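Local coordinates for protein oxidoreductase, zinc-binding dehydrogenase family (Myxococcus xanthus, PDB 5K1S) that serves as a zinc-binding, medium-chain-type reductase in the alternative de novo biosynthesis of isovaleryl coenzyme A, at residues E46-V51 with E84-G89; E80-V85 with N159-V164. All coordinates share one frame; numbering follows the deposited sequence.

Both contacts use strand 80-88 of the GroES-like part of this medium-chain reductase, at different points along its length. In contact 1 the later part of the strand, with the start of the loop after it, pairs with 46-51, the first half of neighbouring strand 46-56. In contact 2 the 80-85 part meets the end of helix 158-161 and the turn after it. The centres lie about 13 Å apart, contact 1 being farther from the centre of the chain. The ranges overlap at Glu84 and Val85, though in contact 2 the strand touches through Glu80 and Ala82. One strand thus runs from beside the zinc held by Cys57, His79 and Cys166 to the bulged pairing with 46-51.

Contact 1 (E46-V51 with E84-G89); sequences EVLLRV and EVIEVG
The side chains of Leu48 and Ile86 meet at a slant where two antiparallel strands of the GroES-like sheet pair through a beta bulge. On one side of the bulge Val47 faces Val88 and Leu48 faces Glu87; on the other, Leu49 faces Val85 and Arg50 faces Glu84, which leaves Ile86 as the extra residue. The backbone of Leu48 serves both neighbours there: its N donates to Glu87 O at 2.9 Å, while its O takes the N-H of Ile86 at 3.1 Å. The side chain of Leu48 stands with CG anti to the backbone N (chi1 178°), and its CD2 reaches CD1 of Ile86 at 3.6 Å. With CG1 between its own N and carbonyl carbon (chi1 64°), Ile86 turns CG1 and CD1 to Leu48 and CG2 to Arg50, CG2 lying 3.6 Å from CB of Arg50. Glu87 leans its CB on Leu48 too, and its carboxylate reaches on to Arg41 in a salt bridge.

Beyond Ile86, Arg50 and Glu84 run alongside each other on the face that also carries Leu48. Arg50 N donates to Glu84 O at 2.7 Å, and Glu84 N returns a bond to Arg50 O. Their tips form a long, weak ion pair, NH1 of Arg50 to OE1 of Glu84 at 3.4 Å; the carboxylate oxygen comes to the edge of the guanidinium, the two planes turned 39° apart. Phe141 of strand 141-145 touches both Arg50 and Ile86. On the reverse face Val47 and Val85 cross at about a right angle, CG1 of Val47 lying 3.7 Å from CG2 of Val85, and that same CG2 sits 3.8 Å from CD2 of Leu49.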
ATOM      1  N   GLU A  46      -6.364 -28.208 -21.779  1.00 55.60           N
ATOM      2  CA  GLU A  46      -5.683 -28.806 -20.641  1.00 53.14           C
ATOM      3  C   GLU A  46      -4.511 -29.660 -21.109  1.00 52.64           C
ATOM      4  O   GLU A  46      -4.340 -29.944 -22.297  1.00 54.04           O
ATOM      5  CB  GLU A  46      -6.657 -29.646 -19.809  1.00 52.38           C
ATOM      6  CG  GLU A  46      -7.785 -28.844 -19.185  1.00 53.59           C
ATOM      7  CD  GLU A  46      -8.704 -29.696 -18.329  1.00 54.04           C
ATOM      8  OE1 GLU A  46      -8.776 -30.922 -18.568  1.00 53.94           O
ATOM      9  OE2 GLU A  46      -9.350 -29.143 -17.414  1.00 54.63           O
ATOM     10  N   VAL A  47      -3.704 -30.078 -20.139  1.00 54.28           N
ATOM     11  CA  VAL A  47      -2.471 -30.814 -20.385  1.00 53.59           C
ATOM     12  C   VAL A  47      -2.316 -31.863 -19.293  1.00 52.40           C
ATOM     13  O   VAL A  47      -2.602 -31.595 -18.121  1.00 51.56           O
ATOM     14  CB  VAL A  47      -1.259 -29.858 -20.419  1.00 53.44           C
ATOM     15  CG1 VAL A  47       0.033 -30.571 -20.042  1.00 52.82           C
ATOM     16  CG2 VAL A  47      -1.128 -29.225 -21.798  1.00 55.26           C
ATOM     17  N   LEU A  48      -1.864 -33.055 -19.674  1.00 46.85           N
ATOM     18  CA  LEU A  48      -1.575 -34.121 -18.723  1.00 46.16           C
ATOM     19  C   LEU A  48      -0.086 -34.099 -18.401  1.00 46.05           C
ATOM     20  O   LEU A  48       0.748 -34.202 -19.305  1.00 47.20           O
ATOM     21  CB  LEU A  48      -1.983 -35.485 -19.278  1.00 47.33           C
ATOM     22  CG  LEU A  48      -1.689 -36.692 -18.380  1.00 47.31           C
ATOM     23  CD1 LEU A  48      -2.418 -36.579 -17.047  1.00 46.09           C
ATOM     24  CD2 LEU A  48      -2.066 -37.986 -19.079  1.00 49.02           C
ATOM     25  N   LEU A  49       0.239 -33.972 -17.118  1.00 50.29           N
ATOM     26  CA  LEU A  49       1.616 -33.863 -16.665  1.00 50.40           C
ATOM     27  C   LEU A  49       2.062 -35.149 -15.985  1.00 50.71           C
ATOM     28  O   LEU A  49       1.278 -35.823 -15.311  1.00 50.24           O
ATOM     29  CB  LEU A  49       1.786 -32.695 -15.689  1.00 49.51           C
ATOM     30  CG  LEU A  49       1.823 -31.288 -16.284  1.00 49.77           C
ATOM     31  CD1 LEU A  49       1.831 -30.263 -15.166  1.00 49.11           C
ATOM     32  CD2 LEU A  49       3.039 -31.104 -17.182  1.00 51.04           C
ATOM     33  N   ARG A  50       3.337 -35.476 -16.171  1.00 66.68           N
ATOM     34  CA  ARG A  50       3.984 -36.580 -15.469  1.00 67.70           C
ATOM     35  C   ARG A  50       4.829 -35.950 -14.371  1.00 67.39           C
ATOM     36  O   ARG A  50       5.931 -35.457 -14.623  1.00 68.43           O
ATOM     37  CB  ARG A  50       4.819 -37.419 -16.430  1.00 69.91           C
ATOM     38  CG  ARG A  50       5.136 -38.823 -15.937  1.00 71.57           C
ATOM     39  CD  ARG A  50       6.337 -38.857 -15.009  1.00 72.67           C
ATOM     40  NE  ARG A  50       7.098 -40.094 -15.172  1.00 75.59           N
ATOM     41  CZ  ARG A  50       8.074 -40.268 -16.059  1.00 77.67           C
ATOM     42  NH1 ARG A  50       8.428 -39.283 -16.878  1.00 77.15           N
ATOM     43  NH2 ARG A  50       8.704 -41.434 -16.132  1.00 80.65           N
ATOM     44  N   VAL A  51       4.301 -35.955 -13.149  1.00 47.05           N
ATOM     45  CA  VAL A  51       4.912 -35.207 -12.058  1.00 46.89           C
ATOM     46  C   VAL A  51       6.210 -35.887 -11.651  1.00 48.88           C
ATOM     47  O   VAL A  51       6.218 -37.059 -11.255  1.00 49.77           O
ATOM     48  CB  VAL A  51       3.951 -35.094 -10.868  1.00 45.52           C
ATOM     49  CG1 VAL A  51       4.550 -34.203  -9.785  1.00 45.70           C
ATOM     50  CG2 VAL A  51       2.596 -34.558 -11.321  1.00 44.12           C
ATOM     51  N   GLU A  84       6.367 -33.289 -16.694  1.00 52.13           N
ATOM     52  CA  GLU A  84       6.609 -33.427 -18.123  1.00 53.92           C
ATOM     53  C   GLU A  84       5.285 -33.640 -18.839  1.00 53.11           C
ATOM     54  O   GLU A  84       4.479 -34.479 -18.427  1.00 51.95           O
ATOM     55  CB  GLU A  84       7.556 -34.600 -18.395  1.00 55.77           C
ATOM     56  CG  GLU A  84       7.847 -34.858 -19.860  1.00 57.85           C
ATOM     57  CD  GLU A  84       8.720 -36.082 -20.061  1.00 59.69           C
ATOM     58  OE1 GLU A  84       9.071 -36.731 -19.052  1.00 59.35           O
ATOM     59  OE2 GLU A  84       9.050 -36.396 -21.227  1.00 61.63           O
ATOM     60  N   VAL A  85       5.068 -32.884 -19.912  1.00 51.02           N
ATOM     61  CA  VAL A  85       3.853 -33.012 -20.709  1.00 50.57           C
ATOM     62  C   VAL A  85       3.920 -34.337 -21.463  1.00 51.77           C
ATOM     63  O   VAL A  85       4.754 -34.510 -22.355  1.00 53.86           O
ATOM     64  CB  VAL A  85       3.689 -31.832 -21.673  1.00 51.47           C
ATOM     65  CG1 VAL A  85       2.448 -32.011 -22.543  1.00 51.26           C
ATOM     66  CG2 VAL A  85       3.622 -30.524 -20.898  1.00 50.37           C
ATOM     67  N   ILE A  86       3.043 -35.280 -21.105  1.00 46.20           N
ATOM     68  CA  ILE A  86       2.953 -36.553 -21.816  1.00 46.71           C
ATOM     69  C   ILE A  86       1.742 -36.620 -22.734  1.00 46.66           C
ATOM     70  O   ILE A  86       1.675 -37.521 -23.585  1.00 47.29           O
ATOM     71  CB  ILE A  86       2.920 -37.747 -20.840  1.00 46.09           C
ATOM     72  CG1 ILE A  86       1.666 -37.700 -19.959  1.00 44.77           C
ATOM     73  CG2 ILE A  86       4.179 -37.755 -19.983  1.00 46.28           C
ATOM     74  CD1 ILE A  86       1.395 -38.992 -19.220  1.00 44.27           C
ATOM     75  N   GLU A  87       0.784 -35.709 -22.588  1.00 47.87           N
ATOM     76  CA  GLU A  87      -0.393 -35.695 -23.441  1.00 47.78           C
ATOM     77  C   GLU A  87      -0.993 -34.299 -23.408  1.00 47.05           C
ATOM     78  O   GLU A  87      -0.964 -33.631 -22.372  1.00 45.75           O
ATOM     79  CB  GLU A  87      -1.427 -36.731 -22.986  1.00 46.53           C
ATOM     80  CG  GLU A  87      -2.689 -36.765 -23.833  1.00 46.50           C
ATOM     81  CD  GLU A  87      -3.732 -37.708 -23.270  1.00 45.27           C
ATOM     82  OE1 GLU A  87      -3.469 -38.320 -22.214  1.00 44.49           O
ATOM     83  OE2 GLU A  87      -4.814 -37.834 -23.880  1.00 45.23           O
ATOM     84  N   VAL A  88      -1.530 -33.869 -24.544  1.00 46.19           N
ATOM     85  CA  VAL A  88      -2.178 -32.571 -24.665  1.00 46.00           C
ATOM     86  C   VAL A  88      -3.581 -32.785 -25.210  1.00 45.73           C
ATOM     87  O   VAL A  88      -3.806 -33.674 -26.038  1.00 46.28           O
ATOM     88  CB  VAL A  88      -1.383 -31.613 -25.579  1.00 47.67           C
ATOM     89  CG1 VAL A  88       0.044 -31.449 -25.069  1.00 48.20           C
ATOM     90  CG2 VAL A  88      -1.386 -32.110 -27.019  1.00 49.73           C
ATOM     91  N   GLY A  89      -4.523 -31.976 -24.736  1.00 48.22           N
ATOM     92  CA  GLY A  89      -5.842 -31.934 -25.314  1.00 48.21           C
ATOM     93  C   GLY A  89      -5.880 -30.927 -26.441  1.00 49.94           C
ATOM     94  O   GLY A  89      -4.900 -30.221 -26.700  1.00 51.07           O
TER

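Contact 2 (E80-V85 with N159-V164); sequences EAAGEV and NEAATV
Beside the zinc held by Cys57, His79 and Cys166, Glu80 lays its side chain against the backbone of Ala162 and Thr163, in the turn that follows helix 158-161. The glutamate chain is extended beyond CG and passes along the carbonyl of Ala162, with CG 3.1 Å from Ala162 O. Farther out, OE2 lies 3.2 Å from CA of Thr163 and accepts a weak hydrogen bond from Cys166 N. The Glu80 side chain comes within about 5 Å of the metal and touches Cys57, which makes it a second-shell neighbour of the site. A glutamate straight after the zinc-binding histidine is also found in zinc-dependent alcohol dehydrogenases of this medium-chain fold. An alanine here would probably leave Cys166 N without its carboxylate acceptor and open a gap beside the Ala162 carbonyl, next to a zinc ligand.

Two residues along the strand, Ala82 points its methyl toward the turn. Its CB sits 3.9 Å from Ala162 N and 4.1 Å from CB of Ala161, a fit of small side chains that lets the backbones come close, the CA atoms of Ala82 and Ala162 being 4.9 Å apart. No hydrogen bond joins the two segments: the strand spends its backbone on strands 46-56 and 100-103, and the turn is held by its own weak bonds, such as Val164 N to Ala161 O at 3.4 Å. Thr163 sends its hydroxyl to Gln328, and its side chain rests on Arg354 and Val356 of strand 354-358.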
ATOM      1  N   GLU A  80       2.731 -27.081  -6.003  1.00 54.42           N
ATOM      2  CA  GLU A  80       4.086 -26.702  -6.378  1.00 56.42           C
ATOM      3  C   GLU A  80       4.736 -27.836  -7.162  1.00 56.91           C
ATOM      4  O   GLU A  80       5.786 -28.352  -6.772  1.00 58.11           O
ATOM      5  CB  GLU A  80       4.890 -26.362  -5.120  1.00 57.28           C
ATOM      6  CG  GLU A  80       5.870 -25.213  -5.283  1.00 59.30           C
ATOM      7  CD  GLU A  80       6.501 -24.811  -3.959  1.00 60.04           C
ATOM      8  OE1 GLU A  80       6.111 -25.379  -2.916  1.00 58.76           O
ATOM      9  OE2 GLU A  80       7.381 -23.924  -3.953  1.00 62.02           O
ATOM     10  N   ALA A  81       4.121 -28.219  -8.278  1.00 41.35           N
ATOM     11  CA  ALA A  81       4.495 -29.415  -9.016  1.00 41.57           C
ATOM     12  C   ALA A  81       5.272 -29.054 -10.276  1.00 43.45           C
ATOM     13  O   ALA A  81       4.977 -28.055 -10.939  1.00 43.93           O
ATOM     14  CB  ALA A  81       3.256 -30.228  -9.390  1.00 40.00           C
ATOM     15  N   ALA A  82       6.264 -29.879 -10.596  1.00 46.25           N
ATOM     16  CA  ALA A  82       7.044 -29.759 -11.820  1.00 48.17           C
ATOM     17  C   ALA A  82       7.060 -31.118 -12.499  1.00 48.38           C
ATOM     18  O   ALA A  82       7.349 -32.130 -11.854  1.00 48.69           O
ATOM     19  CB  ALA A  82       8.471 -29.285 -11.531  1.00 50.71           C
ATOM     20  N   GLY A  83       6.745 -31.143 -13.784  1.00 47.66           N
ATOM     21  CA  GLY A  83       6.621 -32.396 -14.487  1.00 48.04           C
ATOM     22  C   GLY A  83       6.810 -32.258 -15.977  1.00 49.52           C
ATOM     23  O   GLY A  83       7.330 -31.256 -16.470  1.00 50.49           O
ATOM     24  N   GLU A  84       6.367 -33.289 -16.694  1.00 52.13           N
ATOM     25  CA  GLU A  84       6.609 -33.427 -18.123  1.00 53.92           C
ATOM     26  C   GLU A  84       5.285 -33.640 -18.839  1.00 53.11           C
ATOM     27  O   GLU A  84       4.479 -34.479 -18.427  1.00 51.95           O
ATOM     28  CB  GLU A  84       7.556 -34.600 -18.395  1.00 55.77           C
ATOM     29  CG  GLU A  84       7.847 -34.858 -19.860  1.00 57.85           C
ATOM     30  CD  GLU A  84       8.720 -36.082 -20.061  1.00 59.69           C
ATOM     31  OE1 GLU A  84       9.071 -36.731 -19.052  1.00 59.35           O
ATOM     32  OE2 GLU A  84       9.050 -36.396 -21.227  1.00 61.63           O
ATOM     33  N   VAL A  85       5.068 -32.884 -19.912  1.00 51.02           N
ATOM     34  CA  VAL A  85       3.853 -33.012 -20.709  1.00 50.57           C
ATOM     35  C   VAL A  85       3.920 -34.337 -21.463  1.00 51.77           C
ATOM     36  O   VAL A  85       4.754 -34.510 -22.355  1.00 53.86           O
ATOM     37  CB  VAL A  85       3.689 -31.832 -21.673  1.00 51.47           C
ATOM     38  CG1 VAL A  85       2.448 -32.011 -22.543  1.00 51.26           C
ATOM     39  CG2 VAL A  85       3.622 -30.524 -20.898  1.00 50.37           C
ATOM     40  N   ASN A 159      13.699 -31.178  -8.886  1.00 57.75           N
ATOM     41  CA  ASN A 159      13.573 -30.838  -7.471  1.00 57.03           C
ATOM     42  C   ASN A 159      13.690 -29.334  -7.253  1.00 57.27           C
ATOM     43  O   ASN A 159      12.866 -28.730  -6.556  1.00 55.57           O
ATOM     44  CB  ASN A 159      14.628 -31.586  -6.655  1.00 59.29           C
ATOM     45  CG  ASN A 159      14.424 -33.087  -6.679  1.00 59.35           C
ATOM     46  OD1 ASN A 159      13.361 -33.576  -7.064  1.00 57.38           O
ATOM     47  ND2 ASN A 159      15.442 -33.828  -6.255  1.00 61.66           N
ATOM     48  N   GLU A 160      14.715 -28.711  -7.839  1.00 81.91           N
ATOM     49  CA  GLU A 160      14.862 -27.264  -7.717  1.00 82.69           C
ATOM     50  C   GLU A 160      13.681 -26.539  -8.345  1.00 80.77           C
ATOM     51  O   GLU A 160      13.243 -25.498  -7.841  1.00 80.19           O
ATOM     52  CB  GLU A 160      16.168 -26.810  -8.368  1.00 85.73           C
ATOM     53  CG  GLU A 160      17.382 -26.897  -7.462  1.00 87.87           C
ATOM     54  CD  GLU A 160      18.619 -26.296  -8.100  1.00 90.73           C
ATOM     55  OE1 GLU A 160      18.851 -26.551  -9.301  1.00 91.41           O
ATOM     56  OE2 GLU A 160      19.352 -25.560  -7.405  1.00 92.27           O
ATOM     57  N   ALA A 161      13.148 -27.075  -9.446  1.00 56.00           N
ATOM     58  CA  ALA A 161      12.050 -26.415 -10.142  1.00 54.38           C
ATOM     59  C   ALA A 161      10.742 -26.524  -9.369  1.00 51.43           C
ATOM     60  O   ALA A 161       9.903 -25.619  -9.444  1.00 50.36           O
ATOM     61  CB  ALA A 161      11.885 -27.007 -11.541  1.00 54.37           C
ATOM     62  N   ALA A 162      10.551 -27.613  -8.623  1.00 63.83           N
ATOM     63  CA  ALA A 162       9.307 -27.833  -7.893  1.00 61.10           C
ATOM     64  C   ALA A 162       9.169 -26.953  -6.660  1.00 60.77           C
ATOM     65  O   ALA A 162       8.183 -27.107  -5.931  1.00 58.65           O
ATOM     66  CB  ALA A 162       9.198 -29.300  -7.479  1.00 60.28           C
ATOM     67  N   THR A 163      10.118 -26.052  -6.393  1.00 54.61           N
ATOM     68  CA  THR A 163      10.034 -25.155  -5.246  1.00 54.54           C
ATOM     69  C   THR A 163      10.247 -23.701  -5.654  1.00 55.90           C
ATOM     70  O   THR A 163      10.534 -22.859  -4.797  1.00 56.70           O
ATOM     71  CB  THR A 163      11.050 -25.552  -4.171  1.00 56.06           C
ATOM     72  OG1 THR A 163      12.377 -25.471  -4.705  1.00 58.95           O
ATOM     73  CG2 THR A 163      10.785 -26.973  -3.686  1.00 54.88           C
ATOM     74  N   VAL A 164      10.099 -23.386  -6.939  1.00 49.12           N
ATOM     75  CA  VAL A 164      10.399 -22.045  -7.428  1.00 50.85           C
ATOM     76  C   VAL A 164       9.199 -21.123  -7.253  1.00 49.33           C
ATOM     77  O   VAL A 164       9.350 -19.950  -6.896  1.00 50.48           O
ATOM     78  CB  VAL A 164      10.843 -22.119  -8.903  1.00 52.30           C
ATOM     79  CG1 VAL A 164      11.101 -20.730  -9.468  1.00 54.22           C
ATOM     80  CG2 VAL A 164      12.085 -22.979  -9.033  1.00 54.14           C
TER